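PDB 3R07: putative lipoate-protein ligase A subunit 2 from Thermoplasma acidophilum DSM 1728, which belongs to the family of bacterial lipoate protein ligase C-terminal domains and, in this assembly, pairs with the chain of another protein. Local coordinates for residues M7-W12 with R20-L25; D26-K31 with S57-I62; D32-G37 with R49-L54; F39-E44 with V74-V79. All blocks are in the same frame, centred on the assembly; numbering follows the deposited sequence. Where two conformers were deposited one is given.

The four contacts illustrate how a small alpha/beta fold is closed in layers. Contact 1 pairs the first two strands, and strand 18-26 then hydrogen-bonds to strand 29-36, the strand that contacts 2 and 3 share; T22 N lies 2.9 Å from H34 O. Contact 2 fastens the beginning of that strand to the loop after helix 46-54, whereas contact 3 lays the helix itself on the strand, their centres 13 Å apart. Contact 4 joins two loops on the opposite side of the chain's centre from contact 2, about 24 Å away between centres. The other protein chain touches contacts 1, 3 and 4, and an acetate ion lies about 4 Å from the H34 side chain in contact 3.

Contact 1 of 4, residues M7-W12 with R20-L25; sequences MYSKNW and RVTLDL
The phenol ring of Y8 lies beside L23, whose CB sits over one of its faces in a CH-pi contact, 4.2 Å from the ring centroid and 26° off the normal. L25 comes to the edge of the same ring, with its CD1 near the ring plane and 3.9 Å from Y8 CE2. Chi1 of 64° sets CG of Y8 between its own backbone N and carbonyl carbon. The Y8 and L23 side chains run next to each other in the same direction. The second flat group is the guanidinium of R20, where NH1 gives a hydrogen bond of 2.9 Å to N11 OD1. The acceptor is in the guanidinium plane, yet the donor stands above the amide plane of N11, the two planes being 81° apart. NE of R20 makes a salt bridge with an acidic side chain of the other protein chain. On the face of N11 and R20, S9 OG and T22 OG1 share a hydrogen bond of 2.8 Å. All this rests on an antiparallel beta hairpin, in which Y8 with L23 and K10 with V21 are hydrogen-bonded pairs; V21 N reaches K10 O at 2.9 Å. K10 NZ turns instead to the carbonyl of R89. Helix 83-88 packs on the face of V21 and L23 through A87 and L88, while strand 29-36 adjoins the far side of strand 18-26.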
loop_
_atom_site.group_PDB
_atom_site.type_symbol
_atom_site.label_atom_id
_atom_site.label_comp_id
_atom_site.label_asym_id
_atom_site.label_seq_id
_atom_site.Cartn_x
_atom_site.Cartn_y
_atom_site.Cartn_z
ATOM N N MET B 7 -8.824 27.952 8.669
ATOM C CA MET B 7 -8.436 26.765 7.911
ATOM C C MET B 7 -7.128 26.234 8.397
ATOM O O MET B 7 -6.139 26.945 8.389
ATOM C CB MET B 7 -8.259 27.094 6.436
ATOM C CG MET B 7 -9.497 26.948 5.622
ATOM S SD MET B 7 -9.188 27.597 3.986
ATOM C CE MET B 7 -8.980 29.349 4.375
ATOM N N TYR B 8 -7.102 24.972 8.786
ATOM C CA TYR B 8 -5.825 24.387 9.167
ATOM C C TYR B 8 -5.480 23.030 8.548
ATOM O O TYR B 8 -6.285 22.400 7.858
ATOM C CB TYR B 8 -5.660 24.380 10.682
ATOM C CG TYR B 8 -6.641 23.519 11.420
ATOM C CD1 TYR B 8 -6.301 22.222 11.793
ATOM C CD2 TYR B 8 -7.897 23.995 11.761
ATOM C CE1 TYR B 8 -7.173 21.418 12.491
ATOM C CE2 TYR B 8 -8.795 23.186 12.457
ATOM C CZ TYR B 8 -8.417 21.899 12.816
ATOM O OH TYR B 8 -9.281 21.090 13.501
ATOM N N SER B 9 -4.248 22.616 8.808
ATOM C CA SER B 9 -3.693 21.385 8.306
ATOM C C SER B 9 -2.881 20.767 9.403
ATOM O O SER B 9 -2.089 21.448 10.042
ATOM C CB SER B 9 -2.813 21.664 7.103
ATOM O OG SER B 9 -3.645 21.837 5.980
ATOM N N LYS B 10 -3.054 19.469 9.599
ATOM C CA LYS B 10 -2.507 18.788 10.752
ATOM C C LYS B 10 -2.070 17.361 10.388
ATOM O O LYS B 10 -2.789 16.656 9.696
ATOM C CB LYS B 10 -3.609 18.751 11.794
ATOM C CG LYS B 10 -3.197 19.174 13.160
ATOM C CD LYS B 10 -4.333 18.885 14.108
ATOM C CE LYS B 10 -3.846 17.992 15.212
ATOM N NZ LYS B 10 -3.407 18.824 16.331
ATOM N N ASN B 11 -0.883 16.957 10.833
ATOM C CA ASN B 11 -0.432 15.558 10.745
ATOM C C ASN B 11 -0.603 14.881 12.084
ATOM O O ASN B 11 -0.629 15.539 13.113
ATOM C CB ASN B 11 1.044 15.470 10.376
ATOM C CG ASN B 11 1.401 16.330 9.201
ATOM O OD1 ASN B 11 0.679 16.397 8.201
ATOM N ND2 ASN B 11 2.526 17.008 9.310
ATOM N N TRP B 12 -0.718 13.566 12.082
ATOM C CA TRP B 12 -0.740 12.821 13.326
ATOM C C TRP B 12 -0.187 11.410 13.173
ATOM O O TRP B 12 -0.774 10.613 12.453
ATOM C CB TRP B 12 -2.151 12.774 13.914
ATOM C CG TRP B 12 -2.212 11.895 15.137
ATOM C CD1 TRP B 12 -2.923 10.730 15.279
ATOM C CD2 TRP B 12 -1.504 12.090 16.375
ATOM N NE1 TRP B 12 -2.708 10.195 16.528
ATOM C CE2 TRP B 12 -1.844 11.006 17.224
ATOM C CE3 TRP B 12 -0.618 13.077 16.855
ATOM C CZ2 TRP B 12 -1.329 10.885 18.542
ATOM C CZ3 TRP B 12 -0.111 12.958 18.158
ATOM C CH2 TRP B 12 -0.464 11.866 18.983
ATOM N N ARG B 20 -3.447 12.792 7.925
ATOM C CA ARG B 20 -3.385 14.228 7.605
ATOM C C ARG B 20 -4.798 14.710 7.492
ATOM O O ARG B 20 -5.630 14.051 6.865
ATOM C CB ARG B 20 -2.686 14.513 6.295
ATOM C CG ARG B 20 -1.389 13.804 6.068
ATOM C CD ARG B 20 -0.708 14.390 4.875
ATOM N NE ARG B 20 0.519 13.685 4.544
ATOM C CZ ARG B 20 1.706 13.900 5.109
ATOM N NH1 ARG B 20 1.840 14.804 6.067
ATOM N NH2 ARG B 20 2.769 13.202 4.720
ATOM N N VAL B 21 -5.075 15.857 8.103
ATOM C CA VAL B 21 -6.406 16.461 8.029
ATOM C C VAL B 21 -6.305 17.896 7.544
ATOM O O VAL B 21 -5.371 18.592 7.921
ATOM C CB VAL B 21 -7.124 16.453 9.402
ATOM C CG1 VAL B 21 -8.476 17.027 9.234
ATOM C CG2 VAL B 21 -7.275 15.060 9.941
ATOM N N THR B 22 -7.244 18.330 6.707
ATOM C CA THR B 22 -7.433 19.765 6.435
ATOM C C THR B 22 -8.876 20.195 6.743
ATOM O O THR B 22 -9.825 19.688 6.129
ATOM C CB THR B 22 -7.046 20.175 4.983
ATOM O OG1 THR B 22 -5.623 20.225 4.864
ATOM C CG2 THR B 22 -7.609 21.584 4.623
ATOM N N LEU B 23 -9.040 21.113 7.702
ATOM C CA LEU B 23 -10.372 21.606 8.060
ATOM C C LEU B 23 -10.576 23.050 7.683
ATOM O O LEU B 23 -9.693 23.885 7.848
ATOM C CB LEU B 23 -10.643 21.469 9.549
ATOM C CG LEU B 23 -10.997 20.089 10.062
ATOM C CD1 LEU B 23 -9.782 19.579 10.771
ATOM C CD2 LEU B 23 -12.162 20.170 11.023
ATOM N N ASP B 24 -11.768 23.323 7.187
ATOM C CA ASP B 24 -12.223 24.649 6.806
ATOM C C ASP B 24 -13.325 25.025 7.804
ATOM O O ASP B 24 -14.394 24.411 7.804
ATOM C CB ASP B 24 -12.792 24.538 5.403
ATOM C CG ASP B 24 -12.916 25.852 4.703
ATOM O OD1 ASP B 24 -12.999 26.916 5.369
ATOM O OD2 ASP B 24 -12.955 25.809 3.456
ATOM N N LEU B 25 -13.058 25.993 8.680
ATOM C CA LEU B 25 -14.000 26.318 9.772
ATOM C C LEU B 25 -14.701 27.674 9.623
ATOM O O LEU B 25 -14.058 28.715 9.509
ATOM C CB LEU B 25 -13.312 26.274 11.137
ATOM C CG LEU B 25 -12.480 25.089 11.600
ATOM C CD1 LEU B 25 -11.976 25.347 13.013
ATOM C CD2 LEU B 25 -13.287 23.795 11.539
#

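Contact 2 of 4, residues D26-K31 with S57-I62; sequences DGNRIK and SSIEKI
A backbone bridge joins N28 and I30 to S57 and I59, tying the turn that opens strand 29-36 to the irregular loop between helices 46-54 and 62-70. Its two hydrogen bonds run in opposite senses: I59 N gives one to N28 O at 3.0 Å, and I30 N gives the other to S57 O, also at 3.0 Å and with an N-H...O angle of 165°. Between them R29 and S58 face each other, their CA atoms 4.5 Å apart. The loop thus extends the sheet edge by a single bridge and no more. The strand-side partner is the end of a beta hairpin, a type II' turn from D26 to R29 with G27, at positive phi, in its second position; R29 N closes it onto D26 O. Beside the bridge, I30 CG1 lies 3.8 Å from I59 CG2. I59 carries CG1 between its backbone N and carbonyl carbon (chi1 83°), leaving CG2 as the branch directed at I30. On the solvent side, N28 brings ND2 to 3.6 Å from E60 CG. L23 and L25 of strand 18-26 continue the apolar layer beyond I30 and I59.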
loop_
_atom_site.group_PDB
_atom_site.type_symbol
_atom_site.label_atom_id
_atom_site.label_comp_id
_atom_site.label_asym_id
_atom_site.label_seq_id
_atom_site.Cartn_x
_atom_site.Cartn_y
_atom_site.Cartn_z
ATOM N N ASP B 26 -16.026 27.635 9.631
ATOM C CA ASP B 26 -16.841 28.835 9.660
ATOM C C ASP B 26 -17.406 28.957 11.071
ATOM O O ASP B 26 -18.367 28.287 11.439
ATOM C CB ASP B 26 -17.951 28.748 8.606
ATOM C CG ASP B 26 -18.923 29.922 8.672
ATOM O OD1 ASP B 26 -19.061 30.529 9.768
ATOM O OD2 ASP B 26 -19.555 30.236 7.624
ATOM N N GLY B 27 -16.794 29.812 11.873
ATOM C CA GLY B 27 -17.173 29.906 13.270
ATOM C C GLY B 27 -16.889 28.599 13.990
ATOM O O GLY B 27 -15.726 28.216 14.167
ATOM N N ASN B 28 -17.956 27.917 14.399
ATOM C CA ASN B 28 -17.841 26.705 15.212
ATOM C C ASN B 28 -18.143 25.464 14.336
ATOM O O ASN B 28 -18.144 24.320 14.804
ATOM C CB ASN B 28 -18.805 26.816 16.421
ATOM C CG ASN B 28 -18.263 26.145 17.702
ATOM O OD1 ASN B 28 -17.109 26.352 18.115
ATOM N ND2 ASN B 28 -19.117 25.352 18.348
ATOM N N ARG B 29 -18.348 25.717 13.046
ATOM C CA ARG B 29 -18.984 24.779 12.155
ATOM C C ARG B 29 -18.058 24.379 10.995
ATOM O O ARG B 29 -17.313 25.203 10.450
ATOM C CB ARG B 29 -20.280 25.415 11.645
ATOM C CG ARG B 29 -21.372 24.443 11.226
ATOM C CD ARG B 29 -21.408 24.315 9.713
ATOM N NE ARG B 29 -21.577 25.626 9.091
ATOM C CZ ARG B 29 -21.595 25.865 7.782
ATOM N NH1 ARG B 29 -21.458 24.876 6.907
ATOM N NH2 ARG B 29 -21.752 27.113 7.345
ATOM N N ILE B 30 -18.119 23.101 10.620
ATOM C CA ILE B 30 -17.197 22.521 9.649
ATOM C C ILE B 30 -17.730 22.740 8.243
ATOM O O ILE B 30 -18.762 22.184 7.865
ATOM C CB ILE B 30 -16.957 21.014 9.927
ATOM C CG1 ILE B 30 -16.179 20.827 11.244
ATOM C CG2 ILE B 30 -16.229 20.358 8.741
ATOM C CD1 ILE B 30 -16.148 19.406 11.758
ATOM N N LYS B 31 -17.031 23.565 7.472
ATOM C CA LYS B 31 -17.483 23.930 6.143
ATOM C C LYS B 31 -16.975 22.899 5.156
ATOM O O LYS B 31 -17.688 22.492 4.238
ATOM C CB LYS B 31 -16.972 25.326 5.783
ATOM C CG LYS B 31 -17.457 25.866 4.458
ATOM C CD LYS B 31 -17.002 27.308 4.235
ATOM C CE LYS B 31 -17.474 27.796 2.848
ATOM N NZ LYS B 31 -17.353 29.290 2.662
ATOM N N SER B 57 -20.895 19.530 10.805
ATOM C CA SER B 57 -21.330 19.460 12.180
ATOM C C SER B 57 -20.583 20.538 12.917
ATOM O O SER B 57 -20.038 21.443 12.308
ATOM C CB SER B 57 -20.944 18.106 12.776
ATOM O OG SER B 57 -21.455 17.033 12.004
ATOM N N SER B 58 -20.520 20.421 14.231
ATOM C CA SER B 58 -19.849 21.405 15.052
ATOM C C SER B 58 -18.624 20.803 15.678
ATOM O O SER B 58 -18.687 19.735 16.270
ATOM C CB SER B 58 -20.788 21.935 16.137
ATOM O OG SER B 58 -21.598 22.985 15.626
ATOM N N ILE B 59 -17.512 21.514 15.559
ATOM C CA ILE B 59 -16.224 21.033 16.051
ATOM C C ILE B 59 -16.297 20.552 17.506
ATOM O O ILE B 59 -15.347 19.954 18.030
ATOM C CB ILE B 59 -15.076 22.083 15.807
ATOM C CG1 ILE B 59 -15.023 23.153 16.902
ATOM C CG2 ILE B 59 -15.213 22.727 14.429
ATOM C CD1 ILE B 59 -13.827 23.007 17.835
ATOM N N GLU B 60 -17.435 20.816 18.145
ATOM C CA GLU B 60 -17.692 20.370 19.522
ATOM C C GLU B 60 -18.080 18.895 19.529
ATOM O O GLU B 60 -17.522 18.107 20.296
ATOM C CB GLU B 60 -18.786 21.223 20.194
ATOM C CG GLU B 60 -18.342 22.661 20.585
ATOM C CD GLU B 60 -19.196 23.281 21.703
ATOM O OE1 GLU B 60 -20.257 22.707 22.057
ATOM O OE2 GLU B 60 -18.805 24.347 22.234
ATOM N N LYS B 61 -19.012 18.535 18.646
ATOM C CA LYS B 61 -19.535 17.173 18.554
ATOM C C LYS B 61 -18.826 16.326 17.481
ATOM O O LYS B 61 -19.461 15.707 16.617
ATOM C CB LYS B 61 -21.054 17.205 18.369
ATOM C CG LYS B 61 -21.760 17.855 19.568
ATOM C CD LYS B 61 -23.233 17.468 19.675
ATOM C CE LYS B 61 -23.822 17.925 21.006
ATOM N NZ LYS B 61 -25.024 17.117 21.352
ATOM N N ILE B 62 -17.497 16.312 17.566
ATOM C CA ILE B 62 -16.635 15.544 16.676
ATOM C C ILE B 62 -16.579 14.076 17.118
ATOM O O ILE B 62 -16.786 13.172 16.301
ATOM C CB ILE B 62 -15.208 16.185 16.613
ATOM C CG1 ILE B 62 -15.146 17.249 15.515
ATOM C CG2 ILE B 62 -14.095 15.129 16.416
ATOM C CD1 ILE B 62 -13.769 17.900 15.356
#

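Contact 3 of 4, residues D32-G37 with R49-L54; sequences DIHISG and RLEDML
I33 and L54 meet through their outer methyls, CD1 to CD1 at 3.6 Å, the two side chains crossing obliquely at the apolar centre of this strand-on-helix packing. Farther along strand 32-36, I35 directs its CD1 at L50, 3.9 Å from CG, and here the side chains cross at about a right angle. These isoleucines, both pointing toward helix 49-54, form the inner row of an alpha/beta layer; the short axes are 8.0 Å apart at closest, with the N-to-C directions at 157°, nearly antiparallel. The other branch of I33, CG2, lies against the helix backbone, 3.5 Å from E51 O. Outward from here E51 changes the character of the contact. Its chain, extended beyond CG with CD anti to CA (chi2 170°), runs antiparallel to the I35 side chain, E51 CG 4.0 Å from I35 CG1. OE2 of the carboxylate accepts the backbone N-H of I35, at 2.8 Å and a nearly straight 167°, by the lone pair turned away from the other oxygen. This N-H faces away from strand 18-26, so a buried acid from the helix satisfies a donor on the sheet edge. A basic side chain of the other protein chain makes a long, weak ion pair with the same OE2. At D32, OD1 receives I33 N at 2.9 Å and also forms a salt bridge with R55. Across the apolar side, I33 and L54 both touch L88 of helix 83-88, L50 reaches F84 there and I66 and F69 of helix 62-70, and I35 leans on I19 of strand 18-26.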
loop_
_atom_site.group_PDB
_atom_site.type_symbol
_atom_site.label_atom_id
_atom_site.label_comp_id
_atom_site.label_asym_id
_atom_site.label_seq_id
_atom_site.Cartn_x
_atom_site.Cartn_y
_atom_site.Cartn_z
ATOM N N ASP B 32 -15.718 22.503 5.342
ATOM C CA ASP B 32 -15.126 21.436 4.570
ATOM C C ASP B 32 -14.104 20.638 5.368
ATOM O O ASP B 32 -13.566 21.112 6.383
ATOM C CB ASP B 32 -14.494 21.960 3.297
ATOM C CG ASP B 32 -14.680 21.002 2.135
ATOM O OD1 ASP B 32 -15.162 19.857 2.364
ATOM O OD2 ASP B 32 -14.361 21.401 0.986
ATOM N N ILE B 33 -13.860 19.411 4.906
ATOM C CA ILE B 33 -12.858 18.548 5.506
ATOM C C ILE B 33 -12.285 17.588 4.462
ATOM O O ILE B 33 -12.976 17.126 3.545
ATOM C CB ILE B 33 -13.378 17.841 6.827
ATOM C CG1 ILE B 33 -12.308 16.925 7.440
ATOM C CG2 ILE B 33 -14.727 17.138 6.609
ATOM C CD1 ILE B 33 -12.635 16.399 8.804
ATOM N N HIS B 34 -10.993 17.332 4.589
ATOM C CA HIS B 34 -10.325 16.404 3.720
ATOM C C HIS B 34 -9.411 15.594 4.605
ATOM O O HIS B 34 -8.598 16.150 5.326
ATOM C CB HIS B 34 -9.602 17.144 2.587
ATOM C CG HIS B 34 -8.512 16.346 1.936
ATOM N ND1 HIS B 34 -8.757 15.213 1.178
ATOM C CD2 HIS B 34 -7.165 16.522 1.927
ATOM C CE1 HIS B 34 -7.607 14.723 0.744
ATOM N NE2 HIS B 34 -6.627 15.502 1.181
ATOM N N ILE B 35 -9.606 14.279 4.608
ATOM C CA ILE B 35 -8.755 13.373 5.369
ATOM C C ILE B 35 -7.902 12.530 4.410
ATOM O O ILE B 35 -8.399 11.986 3.422
ATOM C CB ILE B 35 -9.565 12.450 6.281
ATOM C CG1 ILE B 35 -10.567 13.260 7.109
ATOM C CG2 ILE B 35 -8.644 11.673 7.186
ATOM C CD1 ILE B 35 -11.603 12.436 7.848
ATOM N N SER B 36 -6.607 12.432 4.695
ATOM C CA SER B 36 -5.730 11.698 3.816
ATOM C C SER B 36 -4.629 11.041 4.616
ATOM O O SER B 36 -4.609 11.127 5.831
ATOM C CB SER B 36 -5.169 12.607 2.722
ATOM O OG SER B 36 -4.340 13.617 3.253
ATOM N N GLY B 37 -3.738 10.343 3.916
ATOM C CA GLY B 37 -2.534 9.807 4.523
ATOM C C GLY B 37 -2.375 8.317 4.439
ATOM O O GLY B 37 -2.989 7.647 3.613
ATOM N N ARG B 49 -17.465 8.596 3.804
ATOM C CA ARG B 49 -18.564 8.675 4.752
ATOM C C ARG B 49 -18.111 9.535 5.934
ATOM O O ARG B 49 -18.872 10.373 6.408
ATOM C CB ARG B 49 -19.023 7.272 5.222
ATOM C CG ARG B 49 -20.569 7.059 5.291
ATOM C CD ARG B 49 -21.053 5.821 6.139
ATOM N NE ARG B 49 -20.241 4.607 5.978
ATOM C CZ ARG B 49 -19.623 3.960 6.978
ATOM N NH1 ARG B 49 -19.731 4.392 8.239
ATOM N NH2 ARG B 49 -18.889 2.867 6.726
ATOM N N LEU B 50 -16.873 9.347 6.380
ATOM C CA LEU B 50 -16.351 10.072 7.526
ATOM C C LEU B 50 -16.235 11.568 7.234
ATOM O O LEU B 50 -16.487 12.394 8.102
ATOM C CB LEU B 50 -15.000 9.500 7.960
ATOM C CG LEU B 50 -14.325 10.037 9.231
ATOM C CD1 LEU B 50 -15.269 10.044 10.429
ATOM C CD2 LEU B 50 -13.053 9.262 9.557
ATOM N N GLU B 51 -15.862 11.922 6.012
ATOM C CA GLU B 51 -15.813 13.326 5.627
ATOM C C GLU B 51 -17.238 13.912 5.519
ATOM O O GLU B 51 -17.484 15.046 5.938
ATOM C CB GLU B 51 -15.042 13.514 4.308
ATOM C CG GLU B 51 -13.526 13.346 4.391
ATOM C CD GLU B 51 -12.870 13.308 3.007
ATOM O OE1 GLU B 51 -13.578 13.019 2.026
ATOM O OE2 GLU B 51 -11.651 13.563 2.884
ATOM N N ASP B 52 -18.163 13.138 4.956
ATOM C CA ASP B 52 -19.556 13.567 4.773
ATOM C C ASP B 52 -20.269 13.814 6.094
ATOM O O ASP B 52 -21.131 14.684 6.185
ATOM C CB ASP B 52 -20.338 12.533 3.958
ATOM C CG ASP B 52 -19.960 12.544 2.481
ATOM O OD1 ASP B 52 -19.159 13.434 2.086
ATOM O OD2 ASP B 52 -20.461 11.667 1.722
ATOM N N MET B 53 -19.891 13.043 7.106
ATOM C CA MET B 53 -20.508 13.115 8.416
ATOM C C MET B 53 -20.054 14.350 9.163
ATOM O O MET B 53 -20.878 15.080 9.697
ATOM C CB MET B 53 -20.211 11.846 9.215
ATOM C CG MET B 53 -21.012 10.636 8.711
ATOM S SD MET B 53 -20.517 9.083 9.484
ATOM C CE MET B 53 -21.874 8.061 8.883
ATOM N N LEU B 54 -18.748 14.591 9.169
ATOM C CA LEU B 54 -18.172 15.779 9.786
ATOM C C LEU B 54 -18.607 17.101 9.112
ATOM O O LEU B 54 -18.784 18.112 9.793
ATOM C CB LEU B 54 -16.650 15.648 9.862
ATOM C CG LEU B 54 -16.150 14.560 10.818
ATOM C CD1 LEU B 54 -14.819 13.942 10.377
ATOM C CD2 LEU B 54 -16.038 15.093 12.221
#

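Contact 4 of 4, residues F39-E44 with V74-V79; sequences FFMFPE and VITPGV
F42 and I75 exchange both of their backbone hydrogen bonds, F42 N to I75 O and I75 N to F42 O, each at 3.0 Å, the second nearly straight at 173°. They form a single antiparallel hydrogen-bonded bridge between two loops that otherwise have no regular structure, a lone piece of beta pairing outside the main sheet. The segment 74-79 then folds back in a type II beta turn from T76 to V79, with P77 and G78 at its centre and V79 N bonded to T76 O; the positive phi of G78 suits the third position. Past the bridge, F40 O receives a CA-H contact from T76, 3.4 Å from its CA. On the buried side M41 holds CG anti to its backbone N (chi1 -179°), 3.9 Å from V74 CG1, while running beside T76 in the same direction. F84 of helix 83-88 touches M41, T76 and V79. Near the turn, F39 CB meets V79 CG2 at 4.2 Å. The ring of F39 stacks on an aromatic side chain of the other protein chain; elsewhere that chain packs its backbone on F40 and an apolar side chain on F42. P77 CD touches both phenylalanines from one side: it is 4.2 Å from F40 CB and, near the plane of the F42 ring, 4.4 Å from the edge atom F42 CE2.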
loop_
_atom_site.group_PDB
_atom_site.type_symbol
_atom_site.label_atom_id
_atom_site.label_comp_id
_atom_site.label_asym_id
_atom_site.label_seq_id
_atom_site.Cartn_x
_atom_site.Cartn_y
_atom_site.Cartn_z
ATOM N N PHE B 39 -2.722 4.864 5.804
ATOM C CA PHE B 39 -3.472 3.964 6.645
ATOM C C PHE B 39 -4.322 3.018 5.810
ATOM O O PHE B 39 -4.400 3.119 4.570
ATOM C CB PHE B 39 -4.343 4.737 7.657
ATOM C CG PHE B 39 -5.257 5.772 7.031
ATOM C CD1 PHE B 39 -6.553 5.444 6.665
ATOM C CD2 PHE B 39 -4.825 7.083 6.839
ATOM C CE1 PHE B 39 -7.386 6.397 6.093
ATOM C CE2 PHE B 39 -5.662 8.028 6.280
ATOM C CZ PHE B 39 -6.944 7.681 5.902
ATOM N N PHE B 40 -4.957 2.090 6.513
ATOM C CA PHE B 40 -5.880 1.154 5.917
ATOM C C PHE B 40 -7.237 1.349 6.543
ATOM O O PHE B 40 -7.349 1.674 7.716
ATOM C CB PHE B 40 -5.390 -0.253 6.166
ATOM C CG PHE B 40 -4.055 -0.528 5.570
ATOM C CD1 PHE B 40 -3.940 -0.925 4.236
ATOM C CD2 PHE B 40 -2.909 -0.384 6.330
ATOM C CE1 PHE B 40 -2.709 -1.195 3.690
ATOM C CE2 PHE B 40 -1.656 -0.642 5.770
ATOM C CZ PHE B 40 -1.562 -1.062 4.455
ATOM N N MET B 41 -8.265 1.137 5.735
ATOM C CA MET B 41 -9.618 1.368 6.142
ATOM C C MET B 41 -10.487 0.566 5.215
ATOM O O MET B 41 -10.462 0.765 3.987
ATOM C CB MET B 41 -9.960 2.849 6.022
ATOM C CG MET B 41 -11.375 3.192 6.450
ATOM S SD MET B 41 -11.673 4.974 6.400
ATOM C CE MET B 41 -10.805 5.604 7.843
ATOM N N PHE B 42 -11.255 -0.352 5.810
ATOM C CA PHE B 42 -12.246 -1.137 5.074
ATOM C C PHE B 42 -13.610 -0.967 5.731
ATOM O O PHE B 42 -13.717 -1.026 6.960
ATOM C CB PHE B 42 -11.846 -2.609 5.026
ATOM C CG PHE B 42 -10.392 -2.827 4.718
ATOM C CD1 PHE B 42 -9.967 -3.036 3.400
ATOM C CD2 PHE B 42 -9.441 -2.812 5.737
ATOM C CE1 PHE B 42 -8.618 -3.222 3.111
ATOM C CE2 PHE B 42 -8.078 -3.008 5.442
ATOM C CZ PHE B 42 -7.673 -3.207 4.136
ATOM N N PRO B 43 -14.651 -0.738 4.919
ATOM C CA PRO B 43 -14.509 -0.572 3.467
ATOM C C PRO B 43 -13.652 0.657 3.119
ATOM O O PRO B 43 -13.459 1.522 3.961
ATOM C CB PRO B 43 -15.958 -0.424 2.968
ATOM C CG PRO B 43 -16.798 -0.990 4.059
ATOM C CD PRO B 43 -16.056 -0.670 5.339
ATOM N N GLU B 44 -13.135 0.725 1.900
ATOM C CA GLU B 44 -12.196 1.785 1.547
ATOM C C GLU B 44 -12.932 3.125 1.398
ATOM O O GLU B 44 -12.407 4.176 1.769
ATOM C CB GLU B 44 -11.379 1.418 0.285
ATOM C CG GLU B 44 -10.466 0.177 0.423
ATOM C CD GLU B 44 -11.190 -1.183 0.160
ATOM O OE1 GLU B 44 -12.449 -1.257 0.194
ATOM O OE2 GLU B 44 -10.499 -2.194 -0.086
ATOM N N VAL B 74 -16.331 -0.293 11.061
ATOM C CA VAL B 74 -15.249 0.062 10.146
ATOM C C VAL B 74 -13.930 -0.481 10.709
ATOM O O VAL B 74 -13.670 -0.369 11.907
ATOM C CB VAL B 74 -15.217 1.605 9.873
ATOM C CG1 VAL B 74 -13.980 2.027 9.093
ATOM C CG2 VAL B 74 -16.466 2.039 9.098
ATOM N N ILE B 75 -13.114 -1.094 9.852
ATOM C CA ILE B 75 -11.862 -1.715 10.296
ATOM C C ILE B 75 -10.659 -0.859 9.875
ATOM O O ILE B 75 -10.442 -0.604 8.687
ATOM C CB ILE B 75 -11.709 -3.178 9.777
ATOM C CG1 ILE B 75 -12.998 -3.981 9.990
ATOM C CG2 ILE B 75 -10.523 -3.878 10.445
ATOM C CD1 ILE B 75 -13.876 -4.128 8.726
ATOM N N THR B 76 -9.872 -0.430 10.852
ATOM C CA THR B 76 -8.837 0.555 10.604
ATOM C C THR B 76 -7.539 0.132 11.280
ATOM O O THR B 76 -7.070 0.806 12.193
ATOM C CB THR B 76 -9.293 1.963 11.079
ATOM O OG1 THR B 76 -10.509 2.337 10.413
ATOM C CG2 THR B 76 -8.263 2.997 10.757
ATOM N N PRO B 77 -6.946 -0.985 10.814
ATOM C CA PRO B 77 -5.822 -1.685 11.439
ATOM C C PRO B 77 -4.706 -0.790 11.916
ATOM O O PRO B 77 -4.166 -0.025 11.127
ATOM C CB PRO B 77 -5.313 -2.579 10.311
ATOM C CG PRO B 77 -6.536 -2.928 9.585
ATOM C CD PRO B 77 -7.368 -1.673 9.578
ATOM N N GLY B 78 -4.366 -0.892 13.199
ATOM C CA GLY B 78 -3.263 -0.117 13.793
ATOM C C GLY B 78 -3.553 1.378 13.929
ATOM O O GLY B 78 -2.640 2.180 14.191
ATOM N N VAL B 79 -4.820 1.744 13.732
ATOM C CA VAL B 79 -5.283 3.105 13.887
ATOM C C VAL B 79 -6.571 3.037 14.699
ATOM O O VAL B 79 -7.634 2.640 14.206
ATOM C CB VAL B 79 -5.492 3.830 12.513
ATOM C CG1 VAL B 79 -6.127 5.183 12.700
ATOM C CG2 VAL B 79 -4.184 4.009 11.776
#